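Local coordinates for nucleotidyl transferase AbiEii/AbiGii toxin family protein (Mycobacterium tuberculosis, PDB 6Y56) that is a nucleotidyltransferase toxin of a toxin-antitoxin system and probably inhibits growth by inactivating tRNA acceptor stems, at residues Y33-T38 with E84-A89; R55-G60 with L158-E163; D104-Q109 with F128-L133. All blocks are in the same frame, centred on the assembly; numbering follows the deposited sequence.

Contact 1 (Y33-T38 with E84-A89); sequences YLLSQT and ELIDGA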
loop_
_atom_site.group_PDB
_atom_site.type_symbol
_atom_site.label_atom_id
_atom_site.label_comp_id
_atom_site.label_asym_id
_atom_site.label_seq_id
_atom_site.Cartn_x
_atom_site.Cartn_y
_atom_site.Cartn_z
ATOM N N TYR A 33 -15.074 -3.612 5.645
ATOM C CA TYR A 33 -16.048 -4.421 6.374
ATOM C C TYR A 33 -16.981 -5.142 5.409
ATOM O O TYR A 33 -17.217 -6.349 5.531
ATOM C CB TYR A 33 -16.851 -3.530 7.326
ATOM C CG TYR A 33 -17.977 -4.270 8.030
ATOM C CD1 TYR A 33 -17.700 -5.225 8.997
ATOM C CD2 TYR A 33 -19.308 -4.023 7.718
ATOM C CE1 TYR A 33 -18.711 -5.914 9.644
ATOM C CE2 TYR A 33 -20.329 -4.713 8.371
ATOM C CZ TYR A 33 -20.014 -5.653 9.321
ATOM O OH TYR A 33 -21.018 -6.337 9.971
ATOM N N LEU A 34 -17.525 -4.421 4.433
ATOM C CA LEU A 34 -18.393 -5.059 3.447
ATOM C C LEU A 34 -17.691 -6.219 2.750
ATOM O O LEU A 34 -18.238 -7.321 2.646
ATOM C CB LEU A 34 -18.830 -4.014 2.425
ATOM C CG LEU A 34 -19.527 -4.602 1.200
ATOM C CD1 LEU A 34 -20.930 -5.060 1.565
ATOM C CD2 LEU A 34 -19.523 -3.601 0.053
ATOM N N LEU A 35 -16.466 -5.993 2.274
ATOM C CA LEU A 35 -15.735 -7.060 1.600
ATOM C C LEU A 35 -15.537 -8.251 2.522
ATOM O O LEU A 35 -15.668 -9.406 2.098
ATOM C CB LEU A 35 -14.375 -6.554 1.124
ATOM C CG LEU A 35 -14.393 -5.500 0.014
ATOM C CD1 LEU A 35 -12.974 -5.223 -0.449
ATOM C CD2 LEU A 35 -15.250 -5.925 -1.173
ATOM N N SER A 36 -15.237 -7.994 3.799
ATOM C CA SER A 36 -14.958 -9.092 4.716
ATOM C C SER A 36 -16.193 -9.943 4.952
ATOM O O SER A 36 -16.078 -11.127 5.285
ATOM C CB SER A 36 -14.452 -8.559 6.050
ATOM O OG SER A 36 -15.499 -7.972 6.814
ATOM N N GLN A 37 -17.372 -9.357 4.799
ATOM C CA GLN A 37 -18.603 -10.103 5.005
ATOM C C GLN A 37 -19.016 -10.918 3.792
ATOM O O GLN A 37 -19.880 -11.791 3.930
ATOM C CB GLN A 37 -19.742 -9.151 5.379
ATOM C CG GLN A 37 -19.625 -8.551 6.778
ATOM C CD GLN A 37 -20.006 -9.535 7.882
ATOM O OE1 GLN A 37 -19.147 -10.038 8.610
ATOM N NE2 GLN A 37 -21.301 -9.807 8.013
ATOM N N THR A 38 -18.428 -10.674 2.625
ATOM C CA THR A 38 -18.948 -11.204 1.371
ATOM C C THR A 38 -17.930 -12.000 0.566
ATOM O O THR A 38 -18.299 -12.989 -0.072
ATOM C CB THR A 38 -19.474 -10.045 0.502
ATOM O OG1 THR A 38 -20.284 -9.153 1.287
ATOM C CG2 THR A 38 -20.281 -10.571 -0.664
ATOM N N GLU A 84 -17.624 -5.694 -8.668
ATOM C CA GLU A 84 -19.084 -5.701 -8.749
ATOM C C GLU A 84 -19.703 -5.478 -7.378
ATOM O O GLU A 84 -20.741 -4.816 -7.254
ATOM C CB GLU A 84 -19.590 -7.025 -9.323
ATOM C CG GLU A 84 -19.342 -7.246 -10.807
ATOM C CD GLU A 84 -20.095 -8.463 -11.323
ATOM O OE1 GLU A 84 -21.215 -8.723 -10.826
ATOM O OE2 GLU A 84 -19.577 -9.173 -12.210
ATOM N N LEU A 85 -19.066 -6.008 -6.333
ATOM C CA LEU A 85 -19.578 -5.828 -4.983
ATOM C C LEU A 85 -19.450 -4.381 -4.537
ATOM O O LEU A 85 -20.390 -3.823 -3.957
ATOM C CB LEU A 85 -18.835 -6.753 -4.030
ATOM C CG LEU A 85 -19.257 -6.657 -2.574
ATOM C CD1 LEU A 85 -20.729 -7.024 -2.432
ATOM C CD2 LEU A 85 -18.385 -7.571 -1.732
ATOM N N ILE A 86 -18.299 -3.756 -4.802
ATOM C CA ILE A 86 -18.072 -2.376 -4.378
ATOM C C ILE A 86 -19.028 -1.433 -5.093
ATOM O O ILE A 86 -19.662 -0.573 -4.468
ATOM C CB ILE A 86 -16.611 -1.972 -4.632
ATOM C CG1 ILE A 86 -15.667 -2.790 -3.745
ATOM C CG2 ILE A 86 -16.431 -0.477 -4.367
ATOM C CD1 ILE A 86 -14.203 -2.555 -4.046
ATOM N N ASP A 87 -19.142 -1.576 -6.415
ATOM C CA ASP A 87 -19.845 -0.585 -7.220
ATOM C C ASP A 87 -21.335 -0.554 -6.882
ATOM O O ASP A 87 -22.052 -1.541 -7.076
ATOM C CB ASP A 87 -19.630 -0.862 -8.703
ATOM C CG ASP A 87 -20.002 0.316 -9.564
ATOM O OD1 ASP A 87 -19.725 1.467 -9.179
ATOM O OD2 ASP A 87 -20.592 0.087 -10.640
ATOM N N GLY A 88 -21.797 0.585 -6.386
ATOM C CA GLY A 88 -23.180 0.758 -6.002
ATOM C C GLY A 88 -23.513 0.306 -4.597
ATOM O O GLY A 88 -24.666 0.462 -4.177
ATOM N N ALA A 89 -22.547 -0.236 -3.862
ATOM C CA ALA A 89 -22.807 -0.768 -2.533
ATOM C C ALA A 89 -23.054 0.354 -1.533
ATOM O O ALA A 89 -22.500 1.456 -1.638
ATOM C CB ALA A 89 -21.614 -1.599 -2.053
#

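Contact 2 (R55-G60 with L158-E163); sequences RKCRLG and LPVVAE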
loop_
_atom_site.group_PDB
_atom_site.type_symbol
_atom_site.label_atom_id
_atom_site.label_comp_id
_atom_site.label_asym_id
_atom_site.label_seq_id
_atom_site.Cartn_x
_atom_site.Cartn_y
_atom_site.Cartn_z
ATOM N N ARG A 55 -1.475 1.624 7.207
ATOM C CA ARG A 55 -2.297 2.504 8.030
ATOM C C ARG A 55 -3.308 1.715 8.855
ATOM O O ARG A 55 -3.412 1.900 10.071
ATOM C CB ARG A 55 -3.024 3.511 7.141
ATOM C CG ARG A 55 -4.240 4.126 7.801
ATOM C CD ARG A 55 -3.891 5.082 8.928
ATOM N NE ARG A 55 -5.128 5.587 9.517
ATOM C CZ ARG A 55 -5.268 6.759 10.129
ATOM N NH1 ARG A 55 -4.229 7.576 10.286
ATOM N NH2 ARG A 55 -6.461 7.106 10.599
ATOM N N LYS A 56 -4.072 0.832 8.212
ATOM C CA LYS A 56 -5.209 0.223 8.907
ATOM C C LYS A 56 -4.760 -0.765 9.972
ATOM O O LYS A 56 -5.384 -0.858 11.038
ATOM C CB LYS A 56 -6.120 -0.527 7.929
ATOM C CG LYS A 56 -6.711 0.315 6.821
ATOM C CD LYS A 56 -7.494 1.492 7.364
ATOM C CE LYS A 56 -8.198 2.236 6.232
ATOM N NZ LYS A 56 -9.050 3.353 6.743
ATOM N N CYS A 57 -3.713 -1.534 9.693
ATOM C CA CYS A 57 -3.449 -2.745 10.446
ATOM C C CYS A 57 -2.110 -2.735 11.163
ATOM O O CYS A 57 -1.846 -3.655 11.947
ATOM C CB CYS A 57 -3.527 -3.954 9.499
ATOM S SG CYS A 57 -5.222 -4.257 8.904
ATOM N N ARG A 58 -1.270 -1.729 10.937
ATOM C CA ARG A 58 -0.001 -1.665 11.646
ATOM C C ARG A 58 0.228 -0.338 12.350
ATOM O O ARG A 58 0.716 -0.337 13.483
ATOM C CB ARG A 58 1.140 -1.956 10.672
ATOM C CG ARG A 58 1.047 -3.356 10.056
ATOM C CD ARG A 58 2.346 -3.776 9.414
ATOM N NE ARG A 58 2.203 -4.988 8.615
ATOM C CZ ARG A 58 2.255 -6.227 9.081
ATOM N NH1 ARG A 58 2.443 -6.448 10.384
ATOM N NH2 ARG A 58 2.116 -7.251 8.232
ATOM N N LEU A 59 -0.111 0.787 11.725
ATOM C CA LEU A 59 0.205 2.093 12.296
ATOM C C LEU A 59 -0.979 2.782 12.956
ATOM O O LEU A 59 -0.803 3.425 13.998
ATOM C CB LEU A 59 0.793 3.023 11.223
ATOM C CG LEU A 59 2.057 2.524 10.522
ATOM C CD1 LEU A 59 2.531 3.565 9.519
ATOM C CD2 LEU A 59 3.180 2.203 11.510
ATOM N N GLY A 60 -2.165 2.711 12.365
ATOM C CA GLY A 60 -3.285 3.484 12.871
ATOM C C GLY A 60 -2.942 4.960 12.908
ATOM O O GLY A 60 -2.420 5.528 11.946
ATOM N N LEU A 158 -8.171 -9.181 8.632
ATOM C CA LEU A 158 -7.925 -9.359 7.207
ATOM C C LEU A 158 -6.518 -9.893 6.994
ATOM O O LEU A 158 -5.593 -9.499 7.711
ATOM C CB LEU A 158 -8.038 -8.012 6.474
ATOM C CG LEU A 158 -9.436 -7.394 6.419
ATOM C CD1 LEU A 158 -9.335 -6.031 5.768
ATOM C CD2 LEU A 158 -10.372 -8.294 5.647
ATOM N N PRO A 159 -6.320 -10.767 6.010
ATOM C CA PRO A 159 -4.957 -11.135 5.608
ATOM C C PRO A 159 -4.278 -9.947 4.953
ATOM O O PRO A 159 -4.791 -9.362 3.997
ATOM C CB PRO A 159 -5.161 -12.282 4.615
ATOM C CG PRO A 159 -6.555 -12.198 4.209
ATOM C CD PRO A 159 -7.352 -11.485 5.254
ATOM N N VAL A 160 -3.111 -9.606 5.475
ATOM C CA VAL A 160 -2.341 -8.446 5.048
ATOM C C VAL A 160 -0.961 -8.915 4.601
ATOM O O VAL A 160 -0.417 -9.896 5.120
ATOM C CB VAL A 160 -2.254 -7.422 6.209
ATOM C CG1 VAL A 160 -1.247 -6.295 5.929
ATOM C CG2 VAL A 160 -3.640 -6.836 6.509
ATOM N N VAL A 161 -0.382 -8.191 3.636
ATOM C CA VAL A 161 0.970 -8.488 3.177
ATOM C C VAL A 161 1.937 -8.532 4.356
ATOM O O VAL A 161 1.879 -7.707 5.276
ATOM C CB VAL A 161 1.372 -7.433 2.124
ATOM C CG1 VAL A 161 1.388 -6.014 2.721
ATOM C CG2 VAL A 161 2.722 -7.757 1.490
ATOM N N ALA A 162 2.847 -9.503 4.319
ATOM C CA ALA A 162 3.869 -9.578 5.350
ATOM C C ALA A 162 4.688 -8.300 5.348
ATOM O O ALA A 162 4.922 -7.687 4.298
ATOM C CB ALA A 162 4.791 -10.765 5.084
ATOM N N GLU A 163 5.137 -7.896 6.537
ATOM C CA GLU A 163 5.810 -6.613 6.671
ATOM C C GLU A 163 7.095 -6.542 5.844
ATOM O O GLU A 163 7.387 -5.502 5.250
ATOM C CB GLU A 163 6.073 -6.295 8.140
ATOM C CG GLU A 163 6.586 -4.893 8.314
ATOM C CD GLU A 163 6.602 -4.430 9.751
ATOM O OE1 GLU A 163 5.851 -4.996 10.576
ATOM O OE2 GLU A 163 7.355 -3.475 10.036
HETATM O O HOH W 1 2.493 -5.213 6.227
#

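Contact 3 (D104-Q109 with F128-L133); sequences DGRHWQ and FARRPL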
loop_
_atom_site.group_PDB
_atom_site.type_symbol
_atom_site.label_atom_id
_atom_site.label_comp_id
_atom_site.label_asym_id
_atom_site.label_seq_id
_atom_site.Cartn_x
_atom_site.Cartn_y
_atom_site.Cartn_z
ATOM N N ASP A 104 -7.449 -2.991 -18.320
ATOM C CA ASP A 104 -7.148 -4.300 -17.750
ATOM C C ASP A 104 -8.090 -4.708 -16.622
ATOM O O ASP A 104 -7.981 -5.831 -16.121
ATOM C CB ASP A 104 -5.674 -4.421 -17.337
ATOM C CG ASP A 104 -5.303 -3.553 -16.136
ATOM O OD1 ASP A 104 -6.173 -2.863 -15.569
ATOM O OD2 ASP A 104 -4.113 -3.579 -15.752
ATOM N N GLY A 105 -9.015 -3.848 -16.219
ATOM C CA GLY A 105 -9.953 -4.209 -15.172
ATOM C C GLY A 105 -9.393 -4.199 -13.766
ATOM O O GLY A 105 -10.103 -4.598 -12.832
ATOM N N ARG A 106 -8.159 -3.738 -13.589
ATOM C CA ARG A 106 -7.450 -3.854 -12.324
ATOM C C ARG A 106 -7.138 -2.522 -11.668
ATOM O O ARG A 106 -6.530 -2.511 -10.590
ATOM C CB ARG A 106 -6.173 -4.684 -12.513
ATOM C CG ARG A 106 -6.488 -6.171 -12.634
ATOM C CD ARG A 106 -5.292 -7.009 -13.006
ATOM N NE ARG A 106 -5.651 -8.416 -12.882
ATOM C CZ ARG A 106 -5.549 -9.116 -11.755
ATOM N NH1 ARG A 106 -5.060 -8.556 -10.648
ATOM N NH2 ARG A 106 -5.932 -10.387 -11.740
ATOM N N HIS A 107 -7.552 -1.403 -12.254
ATOM C CA HIS A 107 -7.335 -0.101 -11.635
ATOM C C HIS A 107 -8.603 0.727 -11.730
ATOM O O HIS A 107 -9.194 0.853 -12.808
ATOM C CB HIS A 107 -6.155 0.675 -12.213
ATOM C CG HIS A 107 -5.812 1.895 -11.407
ATOM N ND1 HIS A 107 -6.450 3.104 -11.585
ATOM C CD2 HIS A 107 -4.946 2.076 -10.380
ATOM C CE1 HIS A 107 -5.968 3.987 -10.728
ATOM N NE2 HIS A 107 -5.052 3.389 -9.986
ATOM N N TRP A 108 -9.014 1.292 -10.604
ATOM C CA TRP A 108 -10.327 1.901 -10.483
ATOM C C TRP A 108 -10.215 3.192 -9.696
ATOM O O TRP A 108 -9.429 3.288 -8.752
ATOM C CB TRP A 108 -11.312 0.962 -9.769
ATOM C CG TRP A 108 -11.449 -0.341 -10.477
ATOM C CD1 TRP A 108 -10.559 -1.381 -10.466
ATOM C CD2 TRP A 108 -12.509 -0.731 -11.355
ATOM N NE1 TRP A 108 -11.008 -2.398 -11.282
ATOM C CE2 TRP A 108 -12.205 -2.019 -11.833
ATOM C CE3 TRP A 108 -13.696 -0.121 -11.771
ATOM C CZ2 TRP A 108 -13.043 -2.706 -12.704
ATOM C CZ3 TRP A 108 -14.524 -0.799 -12.635
ATOM C CH2 TRP A 108 -14.195 -2.078 -13.097
ATOM N N GLN A 109 -11.000 4.184 -10.081
ATOM C CA GLN A 109 -11.198 5.351 -9.244
ATOM C C GLN A 109 -12.361 5.066 -8.305
ATOM O O GLN A 109 -13.427 4.625 -8.751
ATOM C CB GLN A 109 -11.509 6.577 -10.097
ATOM C CG GLN A 109 -11.811 7.795 -9.240
ATOM C CD GLN A 109 -11.742 9.107 -9.992
ATOM O OE1 GLN A 109 -11.744 9.145 -11.230
ATOM N NE2 GLN A 109 -11.694 10.201 -9.239
ATOM N N PHE A 128 -5.555 -3.783 -8.136
ATOM C CA PHE A 128 -5.440 -5.220 -7.914
ATOM C C PHE A 128 -4.218 -5.727 -8.655
ATOM O O PHE A 128 -4.221 -5.782 -9.892
ATOM C CB PHE A 128 -6.669 -5.938 -8.446
ATOM C CG PHE A 128 -7.938 -5.548 -7.775
ATOM C CD1 PHE A 128 -8.676 -4.475 -8.235
ATOM C CD2 PHE A 128 -8.416 -6.277 -6.704
ATOM C CE1 PHE A 128 -9.860 -4.110 -7.641
ATOM C CE2 PHE A 128 -9.608 -5.923 -6.102
ATOM C CZ PHE A 128 -10.326 -4.834 -6.568
ATOM N N ALA A 129 -3.188 -6.116 -7.910
ATOM C CA ALA A 129 -1.975 -6.644 -8.510
ATOM C C ALA A 129 -2.193 -8.081 -8.959
ATOM O O ALA A 129 -2.875 -8.863 -8.285
ATOM C CB ALA A 129 -0.839 -6.616 -7.487
ATOM N N ARG A 130 -1.598 -8.433 -10.098
ATOM C CA ARG A 130 -1.710 -9.772 -10.656
ATOM C C ARG A 130 -0.631 -10.716 -10.147
ATOM O O ARG A 130 -0.887 -11.919 -10.017
ATOM C CB ARG A 130 -1.606 -9.699 -12.181
ATOM C CG ARG A 130 -1.946 -10.991 -12.881
ATOM C CD ARG A 130 -1.662 -10.904 -14.375
ATOM N NE ARG A 130 -2.272 -9.726 -14.991
ATOM C CZ ARG A 130 -3.532 -9.669 -15.408
ATOM N NH1 ARG A 130 -4.324 -10.724 -15.271
ATOM N NH2 ARG A 130 -4.003 -8.556 -15.957
ATOM N N ARG A 131 0.573 -10.204 -9.886
ATOM C CA ARG A 131 1.684 -11.075 -9.529
ATOM C C ARG A 131 1.467 -11.616 -8.125
ATOM O O ARG A 131 1.176 -10.845 -7.209
ATOM C CB ARG A 131 3.007 -10.312 -9.591
ATOM C CG ARG A 131 4.234 -11.228 -9.588
ATOM C CD ARG A 131 5.549 -10.457 -9.549
ATOM N NE ARG A 131 5.502 -9.265 -10.390
ATOM C CZ ARG A 131 6.319 -8.223 -10.270
ATOM N NH1 ARG A 131 7.280 -8.207 -9.347
ATOM N NH2 ARG A 131 6.166 -7.185 -11.081
ATOM N N PRO A 132 1.583 -12.921 -7.915
ATOM C CA PRO A 132 1.392 -13.462 -6.565
ATOM C C PRO A 132 2.399 -12.887 -5.572
ATOM O O PRO A 132 3.556 -12.621 -5.906
ATOM C CB PRO A 132 1.605 -14.969 -6.754
ATOM C CG PRO A 132 1.326 -15.210 -8.217
ATOM C CD PRO A 132 1.798 -13.976 -8.920
ATOM N N LEU A 133 1.939 -12.700 -4.338
ATOM C CA LEU A 133 2.843 -12.345 -3.251
ATOM C C LEU A 133 3.804 -13.491 -2.975
ATOM O O LEU A 133 3.499 -14.665 -3.203
ATOM C CB LEU A 133 2.067 -12.024 -1.978
ATOM C CG LEU A 133 1.264 -10.729 -2.068
ATOM C CD1 LEU A 133 0.439 -10.524 -0.816
ATOM C CD2 LEU A 133 2.168 -9.518 -2.306
HETATM O O HOH W 2 -6.485 -8.182 -16.361
HETATM O O HOH W 3 -2.699 -6.246 -16.534
#

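Contact 1 (Y33-T38 with E84-A89)
Leu35 and Leu85 mark the nearest approach of the two backbones, with their CA atoms 7.7 Å apart, where the C-terminal part of helix 19-38 passes the last turn of helix 76-86. After Ile86 the second segment leaves helical geometry and folds into a type II beta turn closed by Ala89 N on Ile86 O; Gly88 takes the positive phi of its third position. No hydrogen bond crosses, and the contact is made by apolar branches. Leu85 CG stands anti to its backbone N (chi1 179°), and its CD2 enters between two side chains of the helix: it lies 3.5 Å from Thr38 CB, approached tip to tip, and 3.6 Å from Leu35 CD2, the two leucines sliding past in opposite directions. Leu34 also meets Leu85 tip to tip, and its CD2 reaches on to Ala89 CB at 3.6 Å, tying the turn to the helix. Thr38 turns its hydroxyl back to its own helix, OG1 bonding Leu34 O at 3.1 Å, and offers carbon to Leu85. Leu35 CD2 reaches Ile86 CG1 more loosely. Beyond the contact, Ile86 packs on Phe96 and Val98 of strand 94-100, while Leu35 and Leu85 rest on loop residues Phe41 and Val39.

Contact 2 (R55-G60 with L158-E163)
Arg58 reaches from the end of helix 50-59 to the backbone of Val161, and there the contact is tightest. Its NH2 donates to Val161 O at 3.0 Å, with an N-H...O angle of 152° and the oxygen almost exactly in the guanidinium plane. Glu163 CB lies over the centre of one guanidinium face, 3.9 Å from Arg58 CZ. The chain runs extended from CG to NE (chi2 -164°, chi3 -169°), which carries NE toward the link between strand 157-160 and helix 163-174. Nearer the helix backbone, Cys57 SG packs on Val160 CG2 at 3.9 Å, a small apolar contact between buried side chains that also touch Leu140 of strand 138-141.

The charged end is looser: on the same face as Glu163 CB, Glu163 OE1 stays 3.7 Å from Arg58 NH1, a long salt bridge in which the oxygen lies well out of the guanidinium plane, so charge alone draws them together. Each charge has a stronger partner elsewhere: Glu138 for Arg58 and Arg192 for Glu163. A water donates to Val161 O at 2.7 Å; its separation from Arg58 NE is too short to be trusted as a bond. Helix 50-59 itself ends in a wide pi-type turn, Gly60 N bonding Arg55 O at 2.7 Å.

Val160 and Val161 also touch Ser53, the last residue of a Gly-Gly-Thr-Ser sequence that opens the helix straight after strand 47-49. Such a sequence in this place is consistent with the nucleotidyltransferase signature motif. The contact thus packs the helix of this motif against the two-stranded sheet 138-141/157-160 and the N-terminus of helix 163-174.

Contact 3 (D104-Q109 with F128-L133)
Arg106 grips Phe128 twice, once through its backbone and once through its side chain. Phe128 N bonds Arg106 O at 2.9 Å, and Arg106 NH1 returns to Phe128 O at 3.0 Å. The second bond keeps the oxygen in the guanidinium plane, yet NH1 stands above the carbonyl plane, 72° out of it. Arg130 comes over one face of this guanidinium with its CB, and the two arginine side chains cross at about a right angle. Arg106 NE lies above the Arg130 guanidinium toward its rim, 3.5 Å from Arg130 NH2, with the two planes 54° apart. Such close like charges would repel; Asp76, which salt-bridges Arg106 NH2 and Arg130 NH1, probably offsets this. Farther along the strand pair, Phe128 CE1 meets Trp108 CD1 at 4.0 Å, the tryptophan atom lying in the plane of the Phe128 ring at its edge.

A second shell fixes these groups. Asp104 OD1 accepts from Arg106 N at 2.9 Å, closing an Asx turn, and Trp108 NE1 donates to Gly105 O at 2.8 Å from above the carbonyl plane. Arg130 NH2 donates to a water, 2.7 Å from its oxygen, that donates in turn to Asp104 OD2.

The contact closes one end of the antiparallel pair 107-114/125-129, which continues in backbone bonding of Trp108 with Val126. Helix 76-86 packs on it, Val79 touching Arg106 and Phe128, and Cys83 touching Trp108 and Phe128. On its other side strand 125-129 is joined to strand 68-72, Ala129 bonding Phe71.

The centres lie about 19 Å apart for contacts 1 and 2 and for contacts 2 and 3, and about 17 Å apart for contacts 1 and 3. Along the chain contacts 1 and 2 interlace, 55-60 falling between 33-38 and 84-89, whereas both segments of contact 3 fall between those of contact 2. Contact 2 touches each of the others by packing, through Leu158 on Ser36 and Val161 on Leu133. Helix 76-86 serves contacts 1 and 3: its end supplies contact 1, and its body packs on the central mixed sheet at contact 3. The three contacts thus draw helices 19-38, 50-59 and 76-86 together with both sheets, consistent with one compact AbiEii-family unit around the signature-motif helix.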